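Local coordinates for protein methylenetetrahydrofolate--tRNA-(uracil-5-)-methyltransferase TrmFO (Thermus thermophilus, PDB 3G5S) that catalyses the FAD-dependent transfer of a one-carbon unit from methylenetetrahydrofolate to tRNA, turning uridine 54 into 5-methyluridine, at residues K64-A69 against E372-G377; P365-P370 against S425-G430; M71-S76 against R419-F424; P126-L131 against A358-G363. All blocks are in the same frame, centred on the assembly; numbering follows the deposited sequence. Where two conformers were deposited one is given.

Interaction 1: K64-A69 against E372-G377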
loop_
_atom_site.group_PDB
_atom_site.type_symbol
_atom_site.label_atom_id
_atom_site.label_comp_id
_atom_site.label_asym_id
_atom_site.label_seq_id
_atom_site.Cartn_x
_atom_site.Cartn_y
_atom_site.Cartn_z
ATOM N N LYS A 64 -5.071 10.131 -2.879
ATOM C CA LYS A 64 -4.134 10.593 -1.865
ATOM C C LYS A 64 -4.572 11.941 -1.290
ATOM O O LYS A 64 -4.330 12.229 -0.120
ATOM C CB LYS A 64 -2.719 10.657 -2.441
ATOM C CG LYS A 64 -2.069 9.274 -2.616
ATOM C CD LYS A 64 -0.678 9.362 -3.225
ATOM C CE LYS A 64 -0.055 7.988 -3.403
ATOM N NZ LYS A 64 0.559 7.458 -2.156
ATOM N N GLY A 65 -5.222 12.760 -2.110
ATOM C CA GLY A 65 -5.772 14.017 -1.635
ATOM C C GLY A 65 -6.846 13.806 -0.583
ATOM O O GLY A 65 -6.907 14.528 0.412
ATOM N N LEU A 66 -7.704 12.812 -0.791
ATOM C CA LEU A 66 -8.684 12.476 0.230
ATOM C C LEU A 66 -7.988 12.006 1.510
ATOM O O LEU A 66 -8.336 12.434 2.609
ATOM C CB LEU A 66 -9.657 11.418 -0.265
ATOM C CG LEU A 66 -10.622 10.861 0.780
ATOM C CD1 LEU A 66 -11.419 11.962 1.475
ATOM C CD2 LEU A 66 -11.550 9.818 0.180
ATOM N N LEU A 67 -6.998 11.130 1.377
ATOM C CA LEU A 67 -6.312 10.630 2.565
ATOM C C LEU A 67 -5.612 11.769 3.322
ATOM O O LEU A 67 -5.612 11.794 4.556
ATOM C CB LEU A 67 -5.335 9.519 2.184
ATOM C CG LEU A 67 -4.662 8.782 3.347
ATOM C CD1 LEU A 67 -5.665 8.187 4.311
ATOM C CD2 LEU A 67 -3.755 7.693 2.810
ATOM N N GLN A 68 -5.028 12.721 2.589
ATOM C CA GLN A 68 -4.441 13.902 3.218
ATOM C C GLN A 68 -5.475 14.664 4.036
ATOM O O GLN A 68 -5.220 15.060 5.171
ATOM C CB GLN A 68 -3.835 14.829 2.163
ATOM C CG GLN A 68 -2.579 14.265 1.519
ATOM C CD GLN A 68 -2.186 14.982 0.241
ATOM O OE1 GLN A 68 -2.759 16.013 -0.114
ATOM N NE2 GLN A 68 -1.202 14.433 -0.462
ATOM N N ALA A 69 -6.642 14.890 3.443
ATOM C CA ALA A 69 -7.706 15.619 4.121
ATOM C C ALA A 69 -8.203 14.876 5.359
ATOM O O ALA A 69 -8.453 15.489 6.402
ATOM C CB ALA A 69 -8.859 15.910 3.161
ATOM N N GLU A 372 -16.174 3.991 3.059
ATOM C CA GLU A 372 -16.223 5.171 2.192
ATOM C C GLU A 372 -15.011 6.070 2.361
ATOM O O GLU A 372 -14.709 6.865 1.473
ATOM C CB GLU A 372 -17.484 5.999 2.445
ATOM C CG GLU A 372 -18.769 5.323 2.033
ATOM C CD GLU A 372 -19.178 4.196 2.962
ATOM O OE1 GLU A 372 -18.684 4.146 4.114
ATOM O OE2 GLU A 372 -20.014 3.366 2.532
ATOM N N SER A 373 -14.350 5.985 3.512
ATOM C CA SER A 373 -13.158 6.784 3.732
ATOM C C SER A 373 -11.975 6.096 3.081
ATOM O O SER A 373 -11.965 4.872 2.914
ATOM C CB SER A 373 -12.902 7.023 5.220
ATOM O OG SER A 373 -12.485 5.858 5.894
HETATM N N MSE A 374 -10.972 6.878 2.714
HETATM C CA MSE A 374 -9.802 6.285 2.085
HETATM C C MSE A 374 -9.017 5.427 3.084
HETATM O O MSE A 374 -8.580 4.325 2.750
HETATM C CB MSE A 374 -8.915 7.352 1.451
HETATM C CG MSE A 374 -7.768 6.801 0.614
HETATM SE SE MSE A 374 -8.339 5.587 -0.812
HETATM C CE MSE A 374 -9.555 6.771 -1.746
ATOM N N LEU A 375 -8.832 5.906 4.310
ATOM C CA LEU A 375 -8.133 5.076 5.290
ATOM C C LEU A 375 -8.919 3.789 5.543
ATOM O O LEU A 375 -8.340 2.705 5.628
ATOM C CB LEU A 375 -7.884 5.831 6.596
ATOM C CG LEU A 375 -7.188 4.997 7.678
ATOM C CD1 LEU A 375 -5.886 4.369 7.163
ATOM C CD2 LEU A 375 -6.930 5.843 8.910
ATOM N N GLY A 376 -10.237 3.903 5.658
ATOM C CA GLY A 376 -11.073 2.736 5.852
ATOM C C GLY A 376 -10.991 1.763 4.692
ATOM O O GLY A 376 -10.893 0.553 4.879
ATOM N N GLY A 377 -11.043 2.286 3.475
ATOM C CA GLY A 377 -10.919 1.422 2.319
ATOM C C GLY A 377 -9.577 0.712 2.307
ATOM O O GLY A 377 -9.494 -0.469 1.978
#

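Interaction 2: P365-P370 against S425-G430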
loop_
_atom_site.group_PDB
_atom_site.type_symbol
_atom_site.label_atom_id
_atom_site.label_comp_id
_atom_site.label_asym_id
_atom_site.label_seq_id
_atom_site.Cartn_x
_atom_site.Cartn_y
_atom_site.Cartn_z
ATOM N N PRO A 365 -12.352 -1.589 23.182
ATOM C CA PRO A 365 -12.243 -2.370 21.945
ATOM C C PRO A 365 -11.768 -1.524 20.764
ATOM O O PRO A 365 -11.957 -0.307 20.750
ATOM C CB PRO A 365 -13.675 -2.849 21.702
ATOM C CG PRO A 365 -14.534 -1.866 22.412
ATOM C CD PRO A 365 -13.749 -1.340 23.575
ATOM N N PRO A 366 -11.154 -2.169 19.766
ATOM C CA PRO A 366 -10.610 -1.425 18.629
ATOM C C PRO A 366 -11.688 -0.922 17.675
ATOM O O PRO A 366 -12.831 -1.378 17.687
ATOM C CB PRO A 366 -9.714 -2.455 17.939
ATOM C CG PRO A 366 -10.298 -3.770 18.294
ATOM C CD PRO A 366 -10.897 -3.616 19.668
ATOM N N VAL A 367 -11.288 0.025 16.837
ATOM C CA VAL A 367 -12.175 0.642 15.864
ATOM C C VAL A 367 -11.508 0.643 14.488
ATOM O O VAL A 367 -10.315 0.381 14.360
ATOM C CB VAL A 367 -12.523 2.084 16.276
ATOM C CG1 VAL A 367 -13.385 2.095 17.535
ATOM C CG2 VAL A 367 -11.257 2.902 16.483
ATOM N N ALA A 368 -12.288 0.935 13.451
ATOM C CA ALA A 368 -11.746 1.095 12.108
ATOM C C ALA A 368 -12.674 2.008 11.332
ATOM O O ALA A 368 -13.888 1.905 11.458
ATOM C CB ALA A 368 -11.613 -0.238 11.402
ATOM N N PRO A 369 -12.108 2.909 10.521
ATOM C CA PRO A 369 -12.946 3.864 9.794
ATOM C C PRO A 369 -13.752 3.173 8.705
ATOM O O PRO A 369 -13.441 2.061 8.302
ATOM C CB PRO A 369 -11.945 4.844 9.178
ATOM C CG PRO A 369 -10.595 4.308 9.426
ATOM C CD PRO A 369 -10.669 3.079 10.262
ATOM N N PRO A 370 -14.789 3.846 8.214
ATOM C CA PRO A 370 -15.740 3.216 7.292
ATOM C C PRO A 370 -15.187 3.033 5.879
ATOM O O PRO A 370 -14.234 3.709 5.487
ATOM C CB PRO A 370 -16.907 4.200 7.273
ATOM C CG PRO A 370 -16.308 5.504 7.642
ATOM C CD PRO A 370 -15.186 5.214 8.585
ATOM N N SER A 425 -15.064 12.048 8.947
ATOM C CA SER A 425 -15.300 13.025 10.001
ATOM C C SER A 425 -16.377 12.560 10.974
ATOM O O SER A 425 -16.249 12.739 12.182
ATOM C CB SER A 425 -15.669 14.379 9.402
ATOM O OG SER A 425 -14.558 14.952 8.740
ATOM N N ALA A 426 -17.442 11.963 10.450
ATOM C CA ALA A 426 -18.489 11.438 11.319
ATOM C C ALA A 426 -17.949 10.304 12.190
ATOM O O ALA A 426 -18.288 10.185 13.365
ATOM C CB ALA A 426 -19.682 10.973 10.500
ATOM N N TRP A 427 -17.097 9.471 11.607
ATOM C CA TRP A 427 -16.470 8.395 12.359
ATOM C C TRP A 427 -15.625 8.968 13.499
ATOM O O TRP A 427 -15.739 8.524 14.642
ATOM C CB TRP A 427 -15.649 7.517 11.423
ATOM C CG TRP A 427 -14.876 6.455 12.128
ATOM C CD1 TRP A 427 -15.356 5.282 12.647
ATOM C CD2 TRP A 427 -13.470 6.464 12.389
ATOM N NE1 TRP A 427 -14.327 4.566 13.221
ATOM C CE2 TRP A 427 -13.161 5.270 13.077
ATOM C CE3 TRP A 427 -12.442 7.368 12.114
ATOM C CZ2 TRP A 427 -11.863 4.956 13.482
ATOM C CZ3 TRP A 427 -11.155 7.058 12.524
ATOM C CH2 TRP A 427 -10.877 5.862 13.195
ATOM N N LEU A 428 -14.797 9.969 13.204
ATOM C CA LEU A 428 -13.972 10.595 14.244
ATOM C C LEU A 428 -14.833 11.126 15.376
ATOM O O LEU A 428 -14.506 10.971 16.550
ATOM C CB LEU A 428 -13.161 11.759 13.675
ATOM C CG LEU A 428 -11.984 11.469 12.752
ATOM C CD1 LEU A 428 -11.473 12.776 12.164
ATOM C CD2 LEU A 428 -10.878 10.739 13.499
ATOM N N SER A 429 -15.934 11.771 15.011
ATOM C CA SER A 429 -16.791 12.419 15.991
ATOM C C SER A 429 -17.428 11.423 16.952
ATOM O O SER A 429 -17.825 11.785 18.057
ATOM C CB SER A 429 -17.872 13.245 15.292
ATOM O OG SER A 429 -17.300 14.349 14.616
ATOM N N GLY A 430 -17.532 10.171 16.524
ATOM C CA GLY A 430 -18.114 9.131 17.351
ATOM C C GLY A 430 -17.146 8.431 18.286
ATOM O O GLY A 430 -17.562 7.602 19.091
#

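Interaction 3: M71-S76 against R419-F424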
loop_
_atom_site.group_PDB
_atom_site.type_symbol
_atom_site.label_atom_id
_atom_site.label_comp_id
_atom_site.label_asym_id
_atom_site.label_seq_id
_atom_site.Cartn_x
_atom_site.Cartn_y
_atom_site.Cartn_z
HETATM N N MSE A 71 -6.467 12.793 7.169
HETATM C CA MSE A 71 -5.431 12.856 8.190
HETATM C C MSE A 71 -5.354 14.235 8.859
HETATM O O MSE A 71 -5.073 14.315 10.053
HETATM C CB MSE A 71 -4.096 12.373 7.628
HETATM C CG MSE A 71 -4.062 10.854 7.441
HETATM SE SE MSE A 71 -4.359 9.877 9.122
HETATM C CE MSE A 71 -6.269 9.567 8.926
ATOM N N ARG A 72 -5.626 15.316 8.123
ATOM C CA ARG A 72 -5.743 16.616 8.775
ATOM C C ARG A 72 -6.885 16.613 9.777
ATOM O O ARG A 72 -6.746 17.119 10.889
ATOM C CB ARG A 72 -5.972 17.736 7.766
ATOM C CG ARG A 72 -4.775 18.064 6.907
ATOM C CD ARG A 72 -4.958 19.413 6.205
ATOM N NE ARG A 72 -3.841 19.691 5.316
ATOM C CZ ARG A 72 -3.796 19.352 4.033
ATOM N NH1 ARG A 72 -4.836 18.758 3.454
ATOM N NH2 ARG A 72 -2.706 19.617 3.329
ATOM N N ARG A 73 -8.030 16.071 9.377
ATOM C CA ARG A 73 -9.179 16.039 10.269
ATOM C C ARG A 73 -8.850 15.238 11.522
ATOM O O ARG A 73 -9.340 15.555 12.603
ATOM C CB ARG A 73 -10.403 15.453 9.561
ATOM C CG ARG A 73 -10.886 16.227 8.336
ATOM C CD ARG A 73 -11.770 17.403 8.687
ATOM N NE ARG A 73 -12.227 18.145 7.506
ATOM C CZ ARG A 73 -13.447 18.054 6.978
ATOM N NH1 ARG A 73 -14.346 17.238 7.511
ATOM N NH2 ARG A 73 -13.774 18.784 5.918
ATOM N N ALA A 74 -8.022 14.204 11.372
ATOM C CA ALA A 74 -7.626 13.367 12.497
ATOM C C ALA A 74 -6.590 14.026 13.408
ATOM O O ALA A 74 -6.329 13.525 14.493
ATOM C CB ALA A 74 -7.102 12.025 11.994
ATOM N N GLY A 75 -5.984 15.128 12.971
ATOM C CA GLY A 75 -4.933 15.768 13.746
ATOM C C GLY A 75 -3.559 15.125 13.596
ATOM O O GLY A 75 -2.740 15.154 14.512
ATOM N N SER A 76 -3.303 14.536 12.433
ATOM C CA SER A 76 -2.029 13.891 12.122
ATOM C C SER A 76 -0.818 14.812 12.284
ATOM O O SER A 76 -0.791 15.928 11.747
ATOM C CB SER A 76 -2.097 13.377 10.674
ATOM O OG SER A 76 -0.819 13.146 10.108
ATOM N N ARG A 419 -17.913 12.514 -0.149
ATOM C CA ARG A 419 -18.580 11.466 0.607
ATOM C C ARG A 419 -17.630 10.848 1.629
ATOM O O ARG A 419 -17.993 10.620 2.786
ATOM C CB ARG A 419 -19.099 10.395 -0.346
ATOM C CG ARG A 419 -19.850 9.261 0.327
ATOM C CD ARG A 419 -20.146 8.136 -0.659
ATOM N NE ARG A 419 -18.902 7.525 -1.116
ATOM C CZ ARG A 419 -18.814 6.614 -2.077
ATOM N NH1 ARG A 419 -19.904 6.189 -2.704
ATOM N NH2 ARG A 419 -17.628 6.126 -2.408
ATOM N N GLY A 420 -16.405 10.578 1.195
ATOM C CA GLY A 420 -15.437 9.915 2.050
ATOM C C GLY A 420 -14.992 10.783 3.206
ATOM O O GLY A 420 -14.860 10.310 4.341
ATOM N N LEU A 421 -14.743 12.056 2.925
ATOM C CA LEU A 421 -14.278 12.956 3.964
ATOM C C LEU A 421 -15.364 13.133 5.019
ATOM O O LEU A 421 -15.077 13.136 6.219
ATOM C CB LEU A 421 -13.855 14.293 3.364
ATOM C CG LEU A 421 -13.200 15.289 4.320
ATOM C CD1 LEU A 421 -11.993 14.666 5.027
ATOM C CD2 LEU A 421 -12.800 16.539 3.557
ATOM N N GLU A 422 -16.612 13.259 4.575
ATOM C CA GLU A 422 -17.730 13.366 5.498
ATOM C C GLU A 422 -17.867 12.111 6.357
ATOM O O GLU A 422 -18.090 12.197 7.564
ATOM C CB GLU A 422 -19.041 13.629 4.742
ATOM C CG GLU A 422 -20.264 13.673 5.657
ATOM C CD GLU A 422 -21.588 13.782 4.911
ATOM O OE1 GLU A 422 -21.588 14.126 3.713
ATOM O OE2 GLU A 422 -22.639 13.533 5.537
ATOM N N ALA A 423 -17.745 10.946 5.728
ATOM C CA ALA A 423 -17.844 9.682 6.453
ATOM C C ALA A 423 -16.733 9.572 7.494
ATOM O O ALA A 423 -16.970 9.133 8.618
ATOM C CB ALA A 423 -17.781 8.504 5.497
ATOM N N PHE A 424 -15.524 9.974 7.118
ATOM C CA PHE A 424 -14.405 9.903 8.038
ATOM C C PHE A 424 -14.609 10.834 9.227
ATOM O O PHE A 424 -14.342 10.469 10.375
ATOM C CB PHE A 424 -13.107 10.241 7.319
ATOM C CG PHE A 424 -11.893 9.982 8.155
ATOM C CD1 PHE A 424 -11.420 8.690 8.318
ATOM C CD2 PHE A 424 -11.245 11.014 8.804
ATOM C CE1 PHE A 424 -10.313 8.435 9.103
ATOM C CE2 PHE A 424 -10.134 10.762 9.592
ATOM C CZ PHE A 424 -9.673 9.470 9.737
#

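Interaction 4: P126-L131 against A358-G363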
loop_
_atom_site.group_PDB
_atom_site.type_symbol
_atom_site.label_atom_id
_atom_site.label_comp_id
_atom_site.label_asym_id
_atom_site.label_seq_id
_atom_site.Cartn_x
_atom_site.Cartn_y
_atom_site.Cartn_z
ATOM N N PRO A 126 7.085 -7.834 24.459
ATOM C CA PRO A 126 5.840 -8.206 25.131
ATOM C C PRO A 126 4.987 -6.974 25.417
ATOM O O PRO A 126 5.456 -5.838 25.318
ATOM C CB PRO A 126 6.343 -8.834 26.427
ATOM C CG PRO A 126 7.538 -8.006 26.758
ATOM C CD PRO A 126 8.196 -7.693 25.417
ATOM N N GLY A 127 3.735 -7.209 25.767
ATOM C CA GLY A 127 2.838 -6.122 26.094
ATOM C C GLY A 127 2.321 -5.424 24.853
ATOM O O GLY A 127 2.639 -5.789 23.721
ATOM N N ILE A 128 1.512 -4.399 25.061
ATOM C CA ILE A 128 0.926 -3.677 23.938
ATOM C C ILE A 128 2.034 -3.036 23.111
ATOM O O ILE A 128 2.857 -2.283 23.641
ATOM C CB ILE A 128 -0.089 -2.635 24.426
ATOM C CG1 ILE A 128 -1.217 -3.322 25.203
ATOM C CG2 ILE A 128 -0.647 -1.862 23.250
ATOM C CD1 ILE A 128 -2.140 -2.358 25.932
ATOM N N THR A 129 2.038 -3.333 21.810
ATOM C CA THR A 129 3.171 -3.020 20.951
ATOM C C THR A 129 2.702 -2.780 19.522
ATOM O O THR A 129 1.914 -3.563 18.981
ATOM C CB THR A 129 4.172 -4.209 20.945
ATOM O OG1 THR A 129 4.745 -4.355 22.247
ATOM C CG2 THR A 129 5.286 -3.999 19.948
ATOM N N VAL A 130 3.208 -1.710 18.912
ATOM C CA VAL A 130 3.021 -1.443 17.489
ATOM C C VAL A 130 4.346 -1.655 16.764
ATOM O O VAL A 130 5.359 -1.059 17.135
ATOM C CB VAL A 130 2.557 0.014 17.254
ATOM C CG1 VAL A 130 2.398 0.292 15.759
ATOM C CG2 VAL A 130 1.258 0.292 17.995
ATOM N N LEU A 131 4.336 -2.510 15.742
ATOM C CA LEU A 131 5.511 -2.740 14.900
ATOM C C LEU A 131 5.410 -1.900 13.632
ATOM O O LEU A 131 4.436 -1.996 12.895
ATOM C CB LEU A 131 5.619 -4.214 14.527
ATOM C CG LEU A 131 5.682 -5.190 15.701
ATOM C CD1 LEU A 131 5.730 -6.602 15.175
ATOM C CD2 LEU A 131 6.870 -4.903 16.620
ATOM N N ALA A 358 -3.774 2.522 21.899
ATOM C CA ALA A 358 -4.145 3.414 22.989
ATOM C C ALA A 358 -5.444 2.935 23.616
ATOM O O ALA A 358 -5.588 2.875 24.842
ATOM C CB ALA A 358 -4.294 4.835 22.478
ATOM N N ARG A 359 -6.411 2.609 22.765
ATOM C CA ARG A 359 -7.682 2.098 23.261
ATOM C C ARG A 359 -7.507 0.809 24.060
ATOM O O ARG A 359 -8.100 0.632 25.124
ATOM C CB ARG A 359 -8.690 1.947 22.116
ATOM C CG ARG A 359 -9.142 3.310 21.571
ATOM C CD ARG A 359 -10.054 3.181 20.344
ATOM N NE ARG A 359 -11.262 2.414 20.629
ATOM C CZ ARG A 359 -12.354 2.912 21.201
ATOM N NH1 ARG A 359 -13.388 2.122 21.438
ATOM N NH2 ARG A 359 -12.421 4.197 21.533
ATOM N N LYS A 360 -6.645 -0.080 23.572
ATOM C CA LYS A 360 -6.328 -1.321 24.297
ATOM C C LYS A 360 -5.773 -1.036 25.695
ATOM O O LYS A 360 -6.138 -1.694 26.691
ATOM C CB LYS A 360 -5.281 -2.115 23.509
ATOM C CG LYS A 360 -5.120 -3.558 23.970
ATOM C CD LYS A 360 -6.411 -4.328 23.739
ATOM C CE LYS A 360 -6.141 -5.760 23.285
ATOM N NZ LYS A 360 -5.908 -6.736 24.376
ATOM N N ALA A 361 -4.876 -0.063 25.750
ATOM C CA ALA A 361 -4.267 0.359 27.008
ATOM C C ALA A 361 -5.331 0.870 27.986
ATOM O O ALA A 361 -5.170 0.759 29.206
ATOM C CB ALA A 361 -3.204 1.410 26.771
ATOM N N LEU A 362 -6.405 1.422 27.430
ATOM C CA LEU A 362 -7.525 1.989 28.181
ATOM C C LEU A 362 -8.632 0.958 28.424
ATOM O O LEU A 362 -9.663 1.273 29.019
ATOM C CB LEU A 362 -8.098 3.208 27.446
ATOM C CG LEU A 362 -7.159 4.408 27.327
ATOM C CD1 LEU A 362 -7.754 5.465 26.416
ATOM C CD2 LEU A 362 -6.849 4.988 28.699
ATOM N N GLY A 363 -8.413 -0.274 27.968
ATOM C CA GLY A 363 -9.384 -1.339 28.141
ATOM C C GLY A 363 -10.580 -1.262 27.210
ATOM O O GLY A 363 -11.644 -1.804 27.513
#

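Interaction 1: K64-A69 against E372-G377
Leu66 and Leu67 reach out from helix 63-74 on adjacent positions and lie against the first turn of helix 374-384. Leu66 crosses Met374 at a slant, its CD2 methyl coming to 3.8 Å from Met374 CB. Met374, built as selenomethionine, leaves its backbone with CG anti to N (chi1 -172°), and two further bends bring its CE to 4.1 Å from Leu66 CD2. Leu67 meets the same residue through its CB, which lies 4.0 Å from Met374 CG, while its CD1 passes on to Leu375 and stands 4.0 Å from Leu375 CB. Leucine and methionine suit the place because their branched and bendable chains interlock at a buried surface.

The polar side of this helix start is met separately. Ser373 is the N-cap, its OG accepting from Gly376 N at 3.0 Å with an N-H...O angle of 143°; Gly376, lacking a CB, lets the hydroxyl sit close. OG also donates to Pro370 O. Glu70, one residue beyond 64-69, takes Met374 N and Leu375 N on its two carboxylate oxygens. The contact thus joins apolar interlocking to a carboxylate laid on amides of the first helical turn, where the helix dipole would probably stabilise its negative charge.

Interaction 2: P365-P370 against S425-G430
Pro369 and Trp427 face each other with CA atoms 6.3 Å apart, an extended chain rich in proline running past the last turns of helix 409-429. Trp427 makes all the contacts from its segment. With CG anti to the backbone N (chi1 175°), its indole is carried out to the connector, and Pro369 lies on one face: CA stands 3.6 Å from the centroid of the five-membered ring, only 12° off the normal, a CH-pi contact. The pyrrolidine continues over the six-membered ring, where Pro369 CB is 3.9 Å from Trp427 CE3. Neighbours on the connector extend the cover at a slant. Pro370 CD approaches Trp427 CB at 3.7 Å, and Val367 CG2 comes to 3.7 Å from Trp427 CZ2. Proline suits these sites because its rigid ring offers CH groups to the electron-rich indole and its backbone angles keep the chain extended.

Arg380 NE bonds Pro369 O and Asn356 OD1 accepts from Val367 N, which ties down the connector's backbone; Leu355 of helix 343-361 also touches the indole. The arrangement is a proline-tryptophan CH-pi contact, by which the linker between helices 343-361 and 374-384 is held to helix 409-429.

Interaction 3: M71-S76 against R419-F424
Phe424, whose ring meets Met71 and Ala74, is anchored in helix 409-429 by its backbone N, which bonds Gly420 O at 2.9 Å. Its CG is anti to that N (chi1 -171°), which sends the ring across to helix 63-74. Met71, a selenomethionine here, starts away from the partner helix but bends at chi2 and chi3 to bring its CE within 3.5 Å of Phe424 CZ, the two side chains crossing at about a right angle. Ala74 comes to the ring edge, near its plane, with CB 4.1 Å from Phe424 CE2; alanine suits the position because its single methyl lets the ring edge come close to the helix.

Toward solvent, Arg73 bends at chi2 (-83°) and lays one face of its guanidinium over Leu421, with CD2 of Leu421 3.4 Å from Arg73 NH2. Its alkyl part also packs, Arg73 CG lying 3.8 Å from Leu421 CD1. The guanidinium NH1 probably bonds Ser425 OG, a bond doubtful in detail because that serine has two modelled positions.

Helix 63-74 ends in a Schellman motif: Ser76 N reaches Met71 O and Gly75 N reaches Arg72 O, with Gly75 at positive phi (81°). The contact therefore grades from a buried cluster of methyl groups round an aromatic ring to an exposed rim, where a weakly hydrated guanidinium face can rest on leucine methyls.

Interaction 4: P126-L131 against A358-G363
Apolar contacts carry this interaction, and Ile128 supplies them all from its side. Its CG1 is anti to the carbonyl carbon and the chain runs on extended (chi2 170°), which carries CD1 toward the last turn of helix 343-361. There the methyl touches three groups: Lys360 CG at 3.8 Å, Ala361 N at 3.6 Å and Ala361 CB at 4.0 Å. Ile128 and Lys360 cross at a slant, and the lysine takes part through its aliphatic stem alone. Alanine keeps the helix surface low enough for the methyl to reach the backbone. Ile128 also touches Val4 and Ala357.

In the fold, Ile128 immediately precedes strand 129-131, which lies between strands 4-7 and 331-333 in the parallel sheet of the Rossmann-type, FAD-binding part of the protein. Helix 343-361 packs against this sheet, with Val130 touching Ala353 and Ala357, so the contact joins the strand's leading end to the helix's trailing end.

Polar bonds occupy the groups that take no part in the contact. Lys360 bends away beyond CG and its NZ makes a salt bridge with Glu329. Thr129 OG1 donates to Gly127 O at 2.9 Å, from well above the carbonyl plane, consistent with bracing the turn in which Gly127 adopts positive phi. Gly363, also at positive phi, closes the helix in a Schellman motif, its N bonded to Lys360 O at 3.0 Å.

Interactions 1 and 3 lie on the same helix, 63-74, with centres 7 Å apart, and they merge: Leu66 CD1 is 3.6 Å from Leu421 N, and Leu375 CD2 is 3.8 Å from Met71 CE. Interaction 2 shares helix 409-429 with interaction 3, at 10 Å between centres, and also touches interaction 1, where Leu375 CG meets Pro369 CG at 3.9 Å. Interaction 4 stands apart from interaction 3, with centres 24 Å apart, yet joins interaction 2 through a hydrogen bond from Arg359 NE to Pro365 O, 2.8 Å. The side chain of Leu67 in interaction 1 is about 10 Å from the bound FAD, and that of Met71 in interaction 3 about 13 Å.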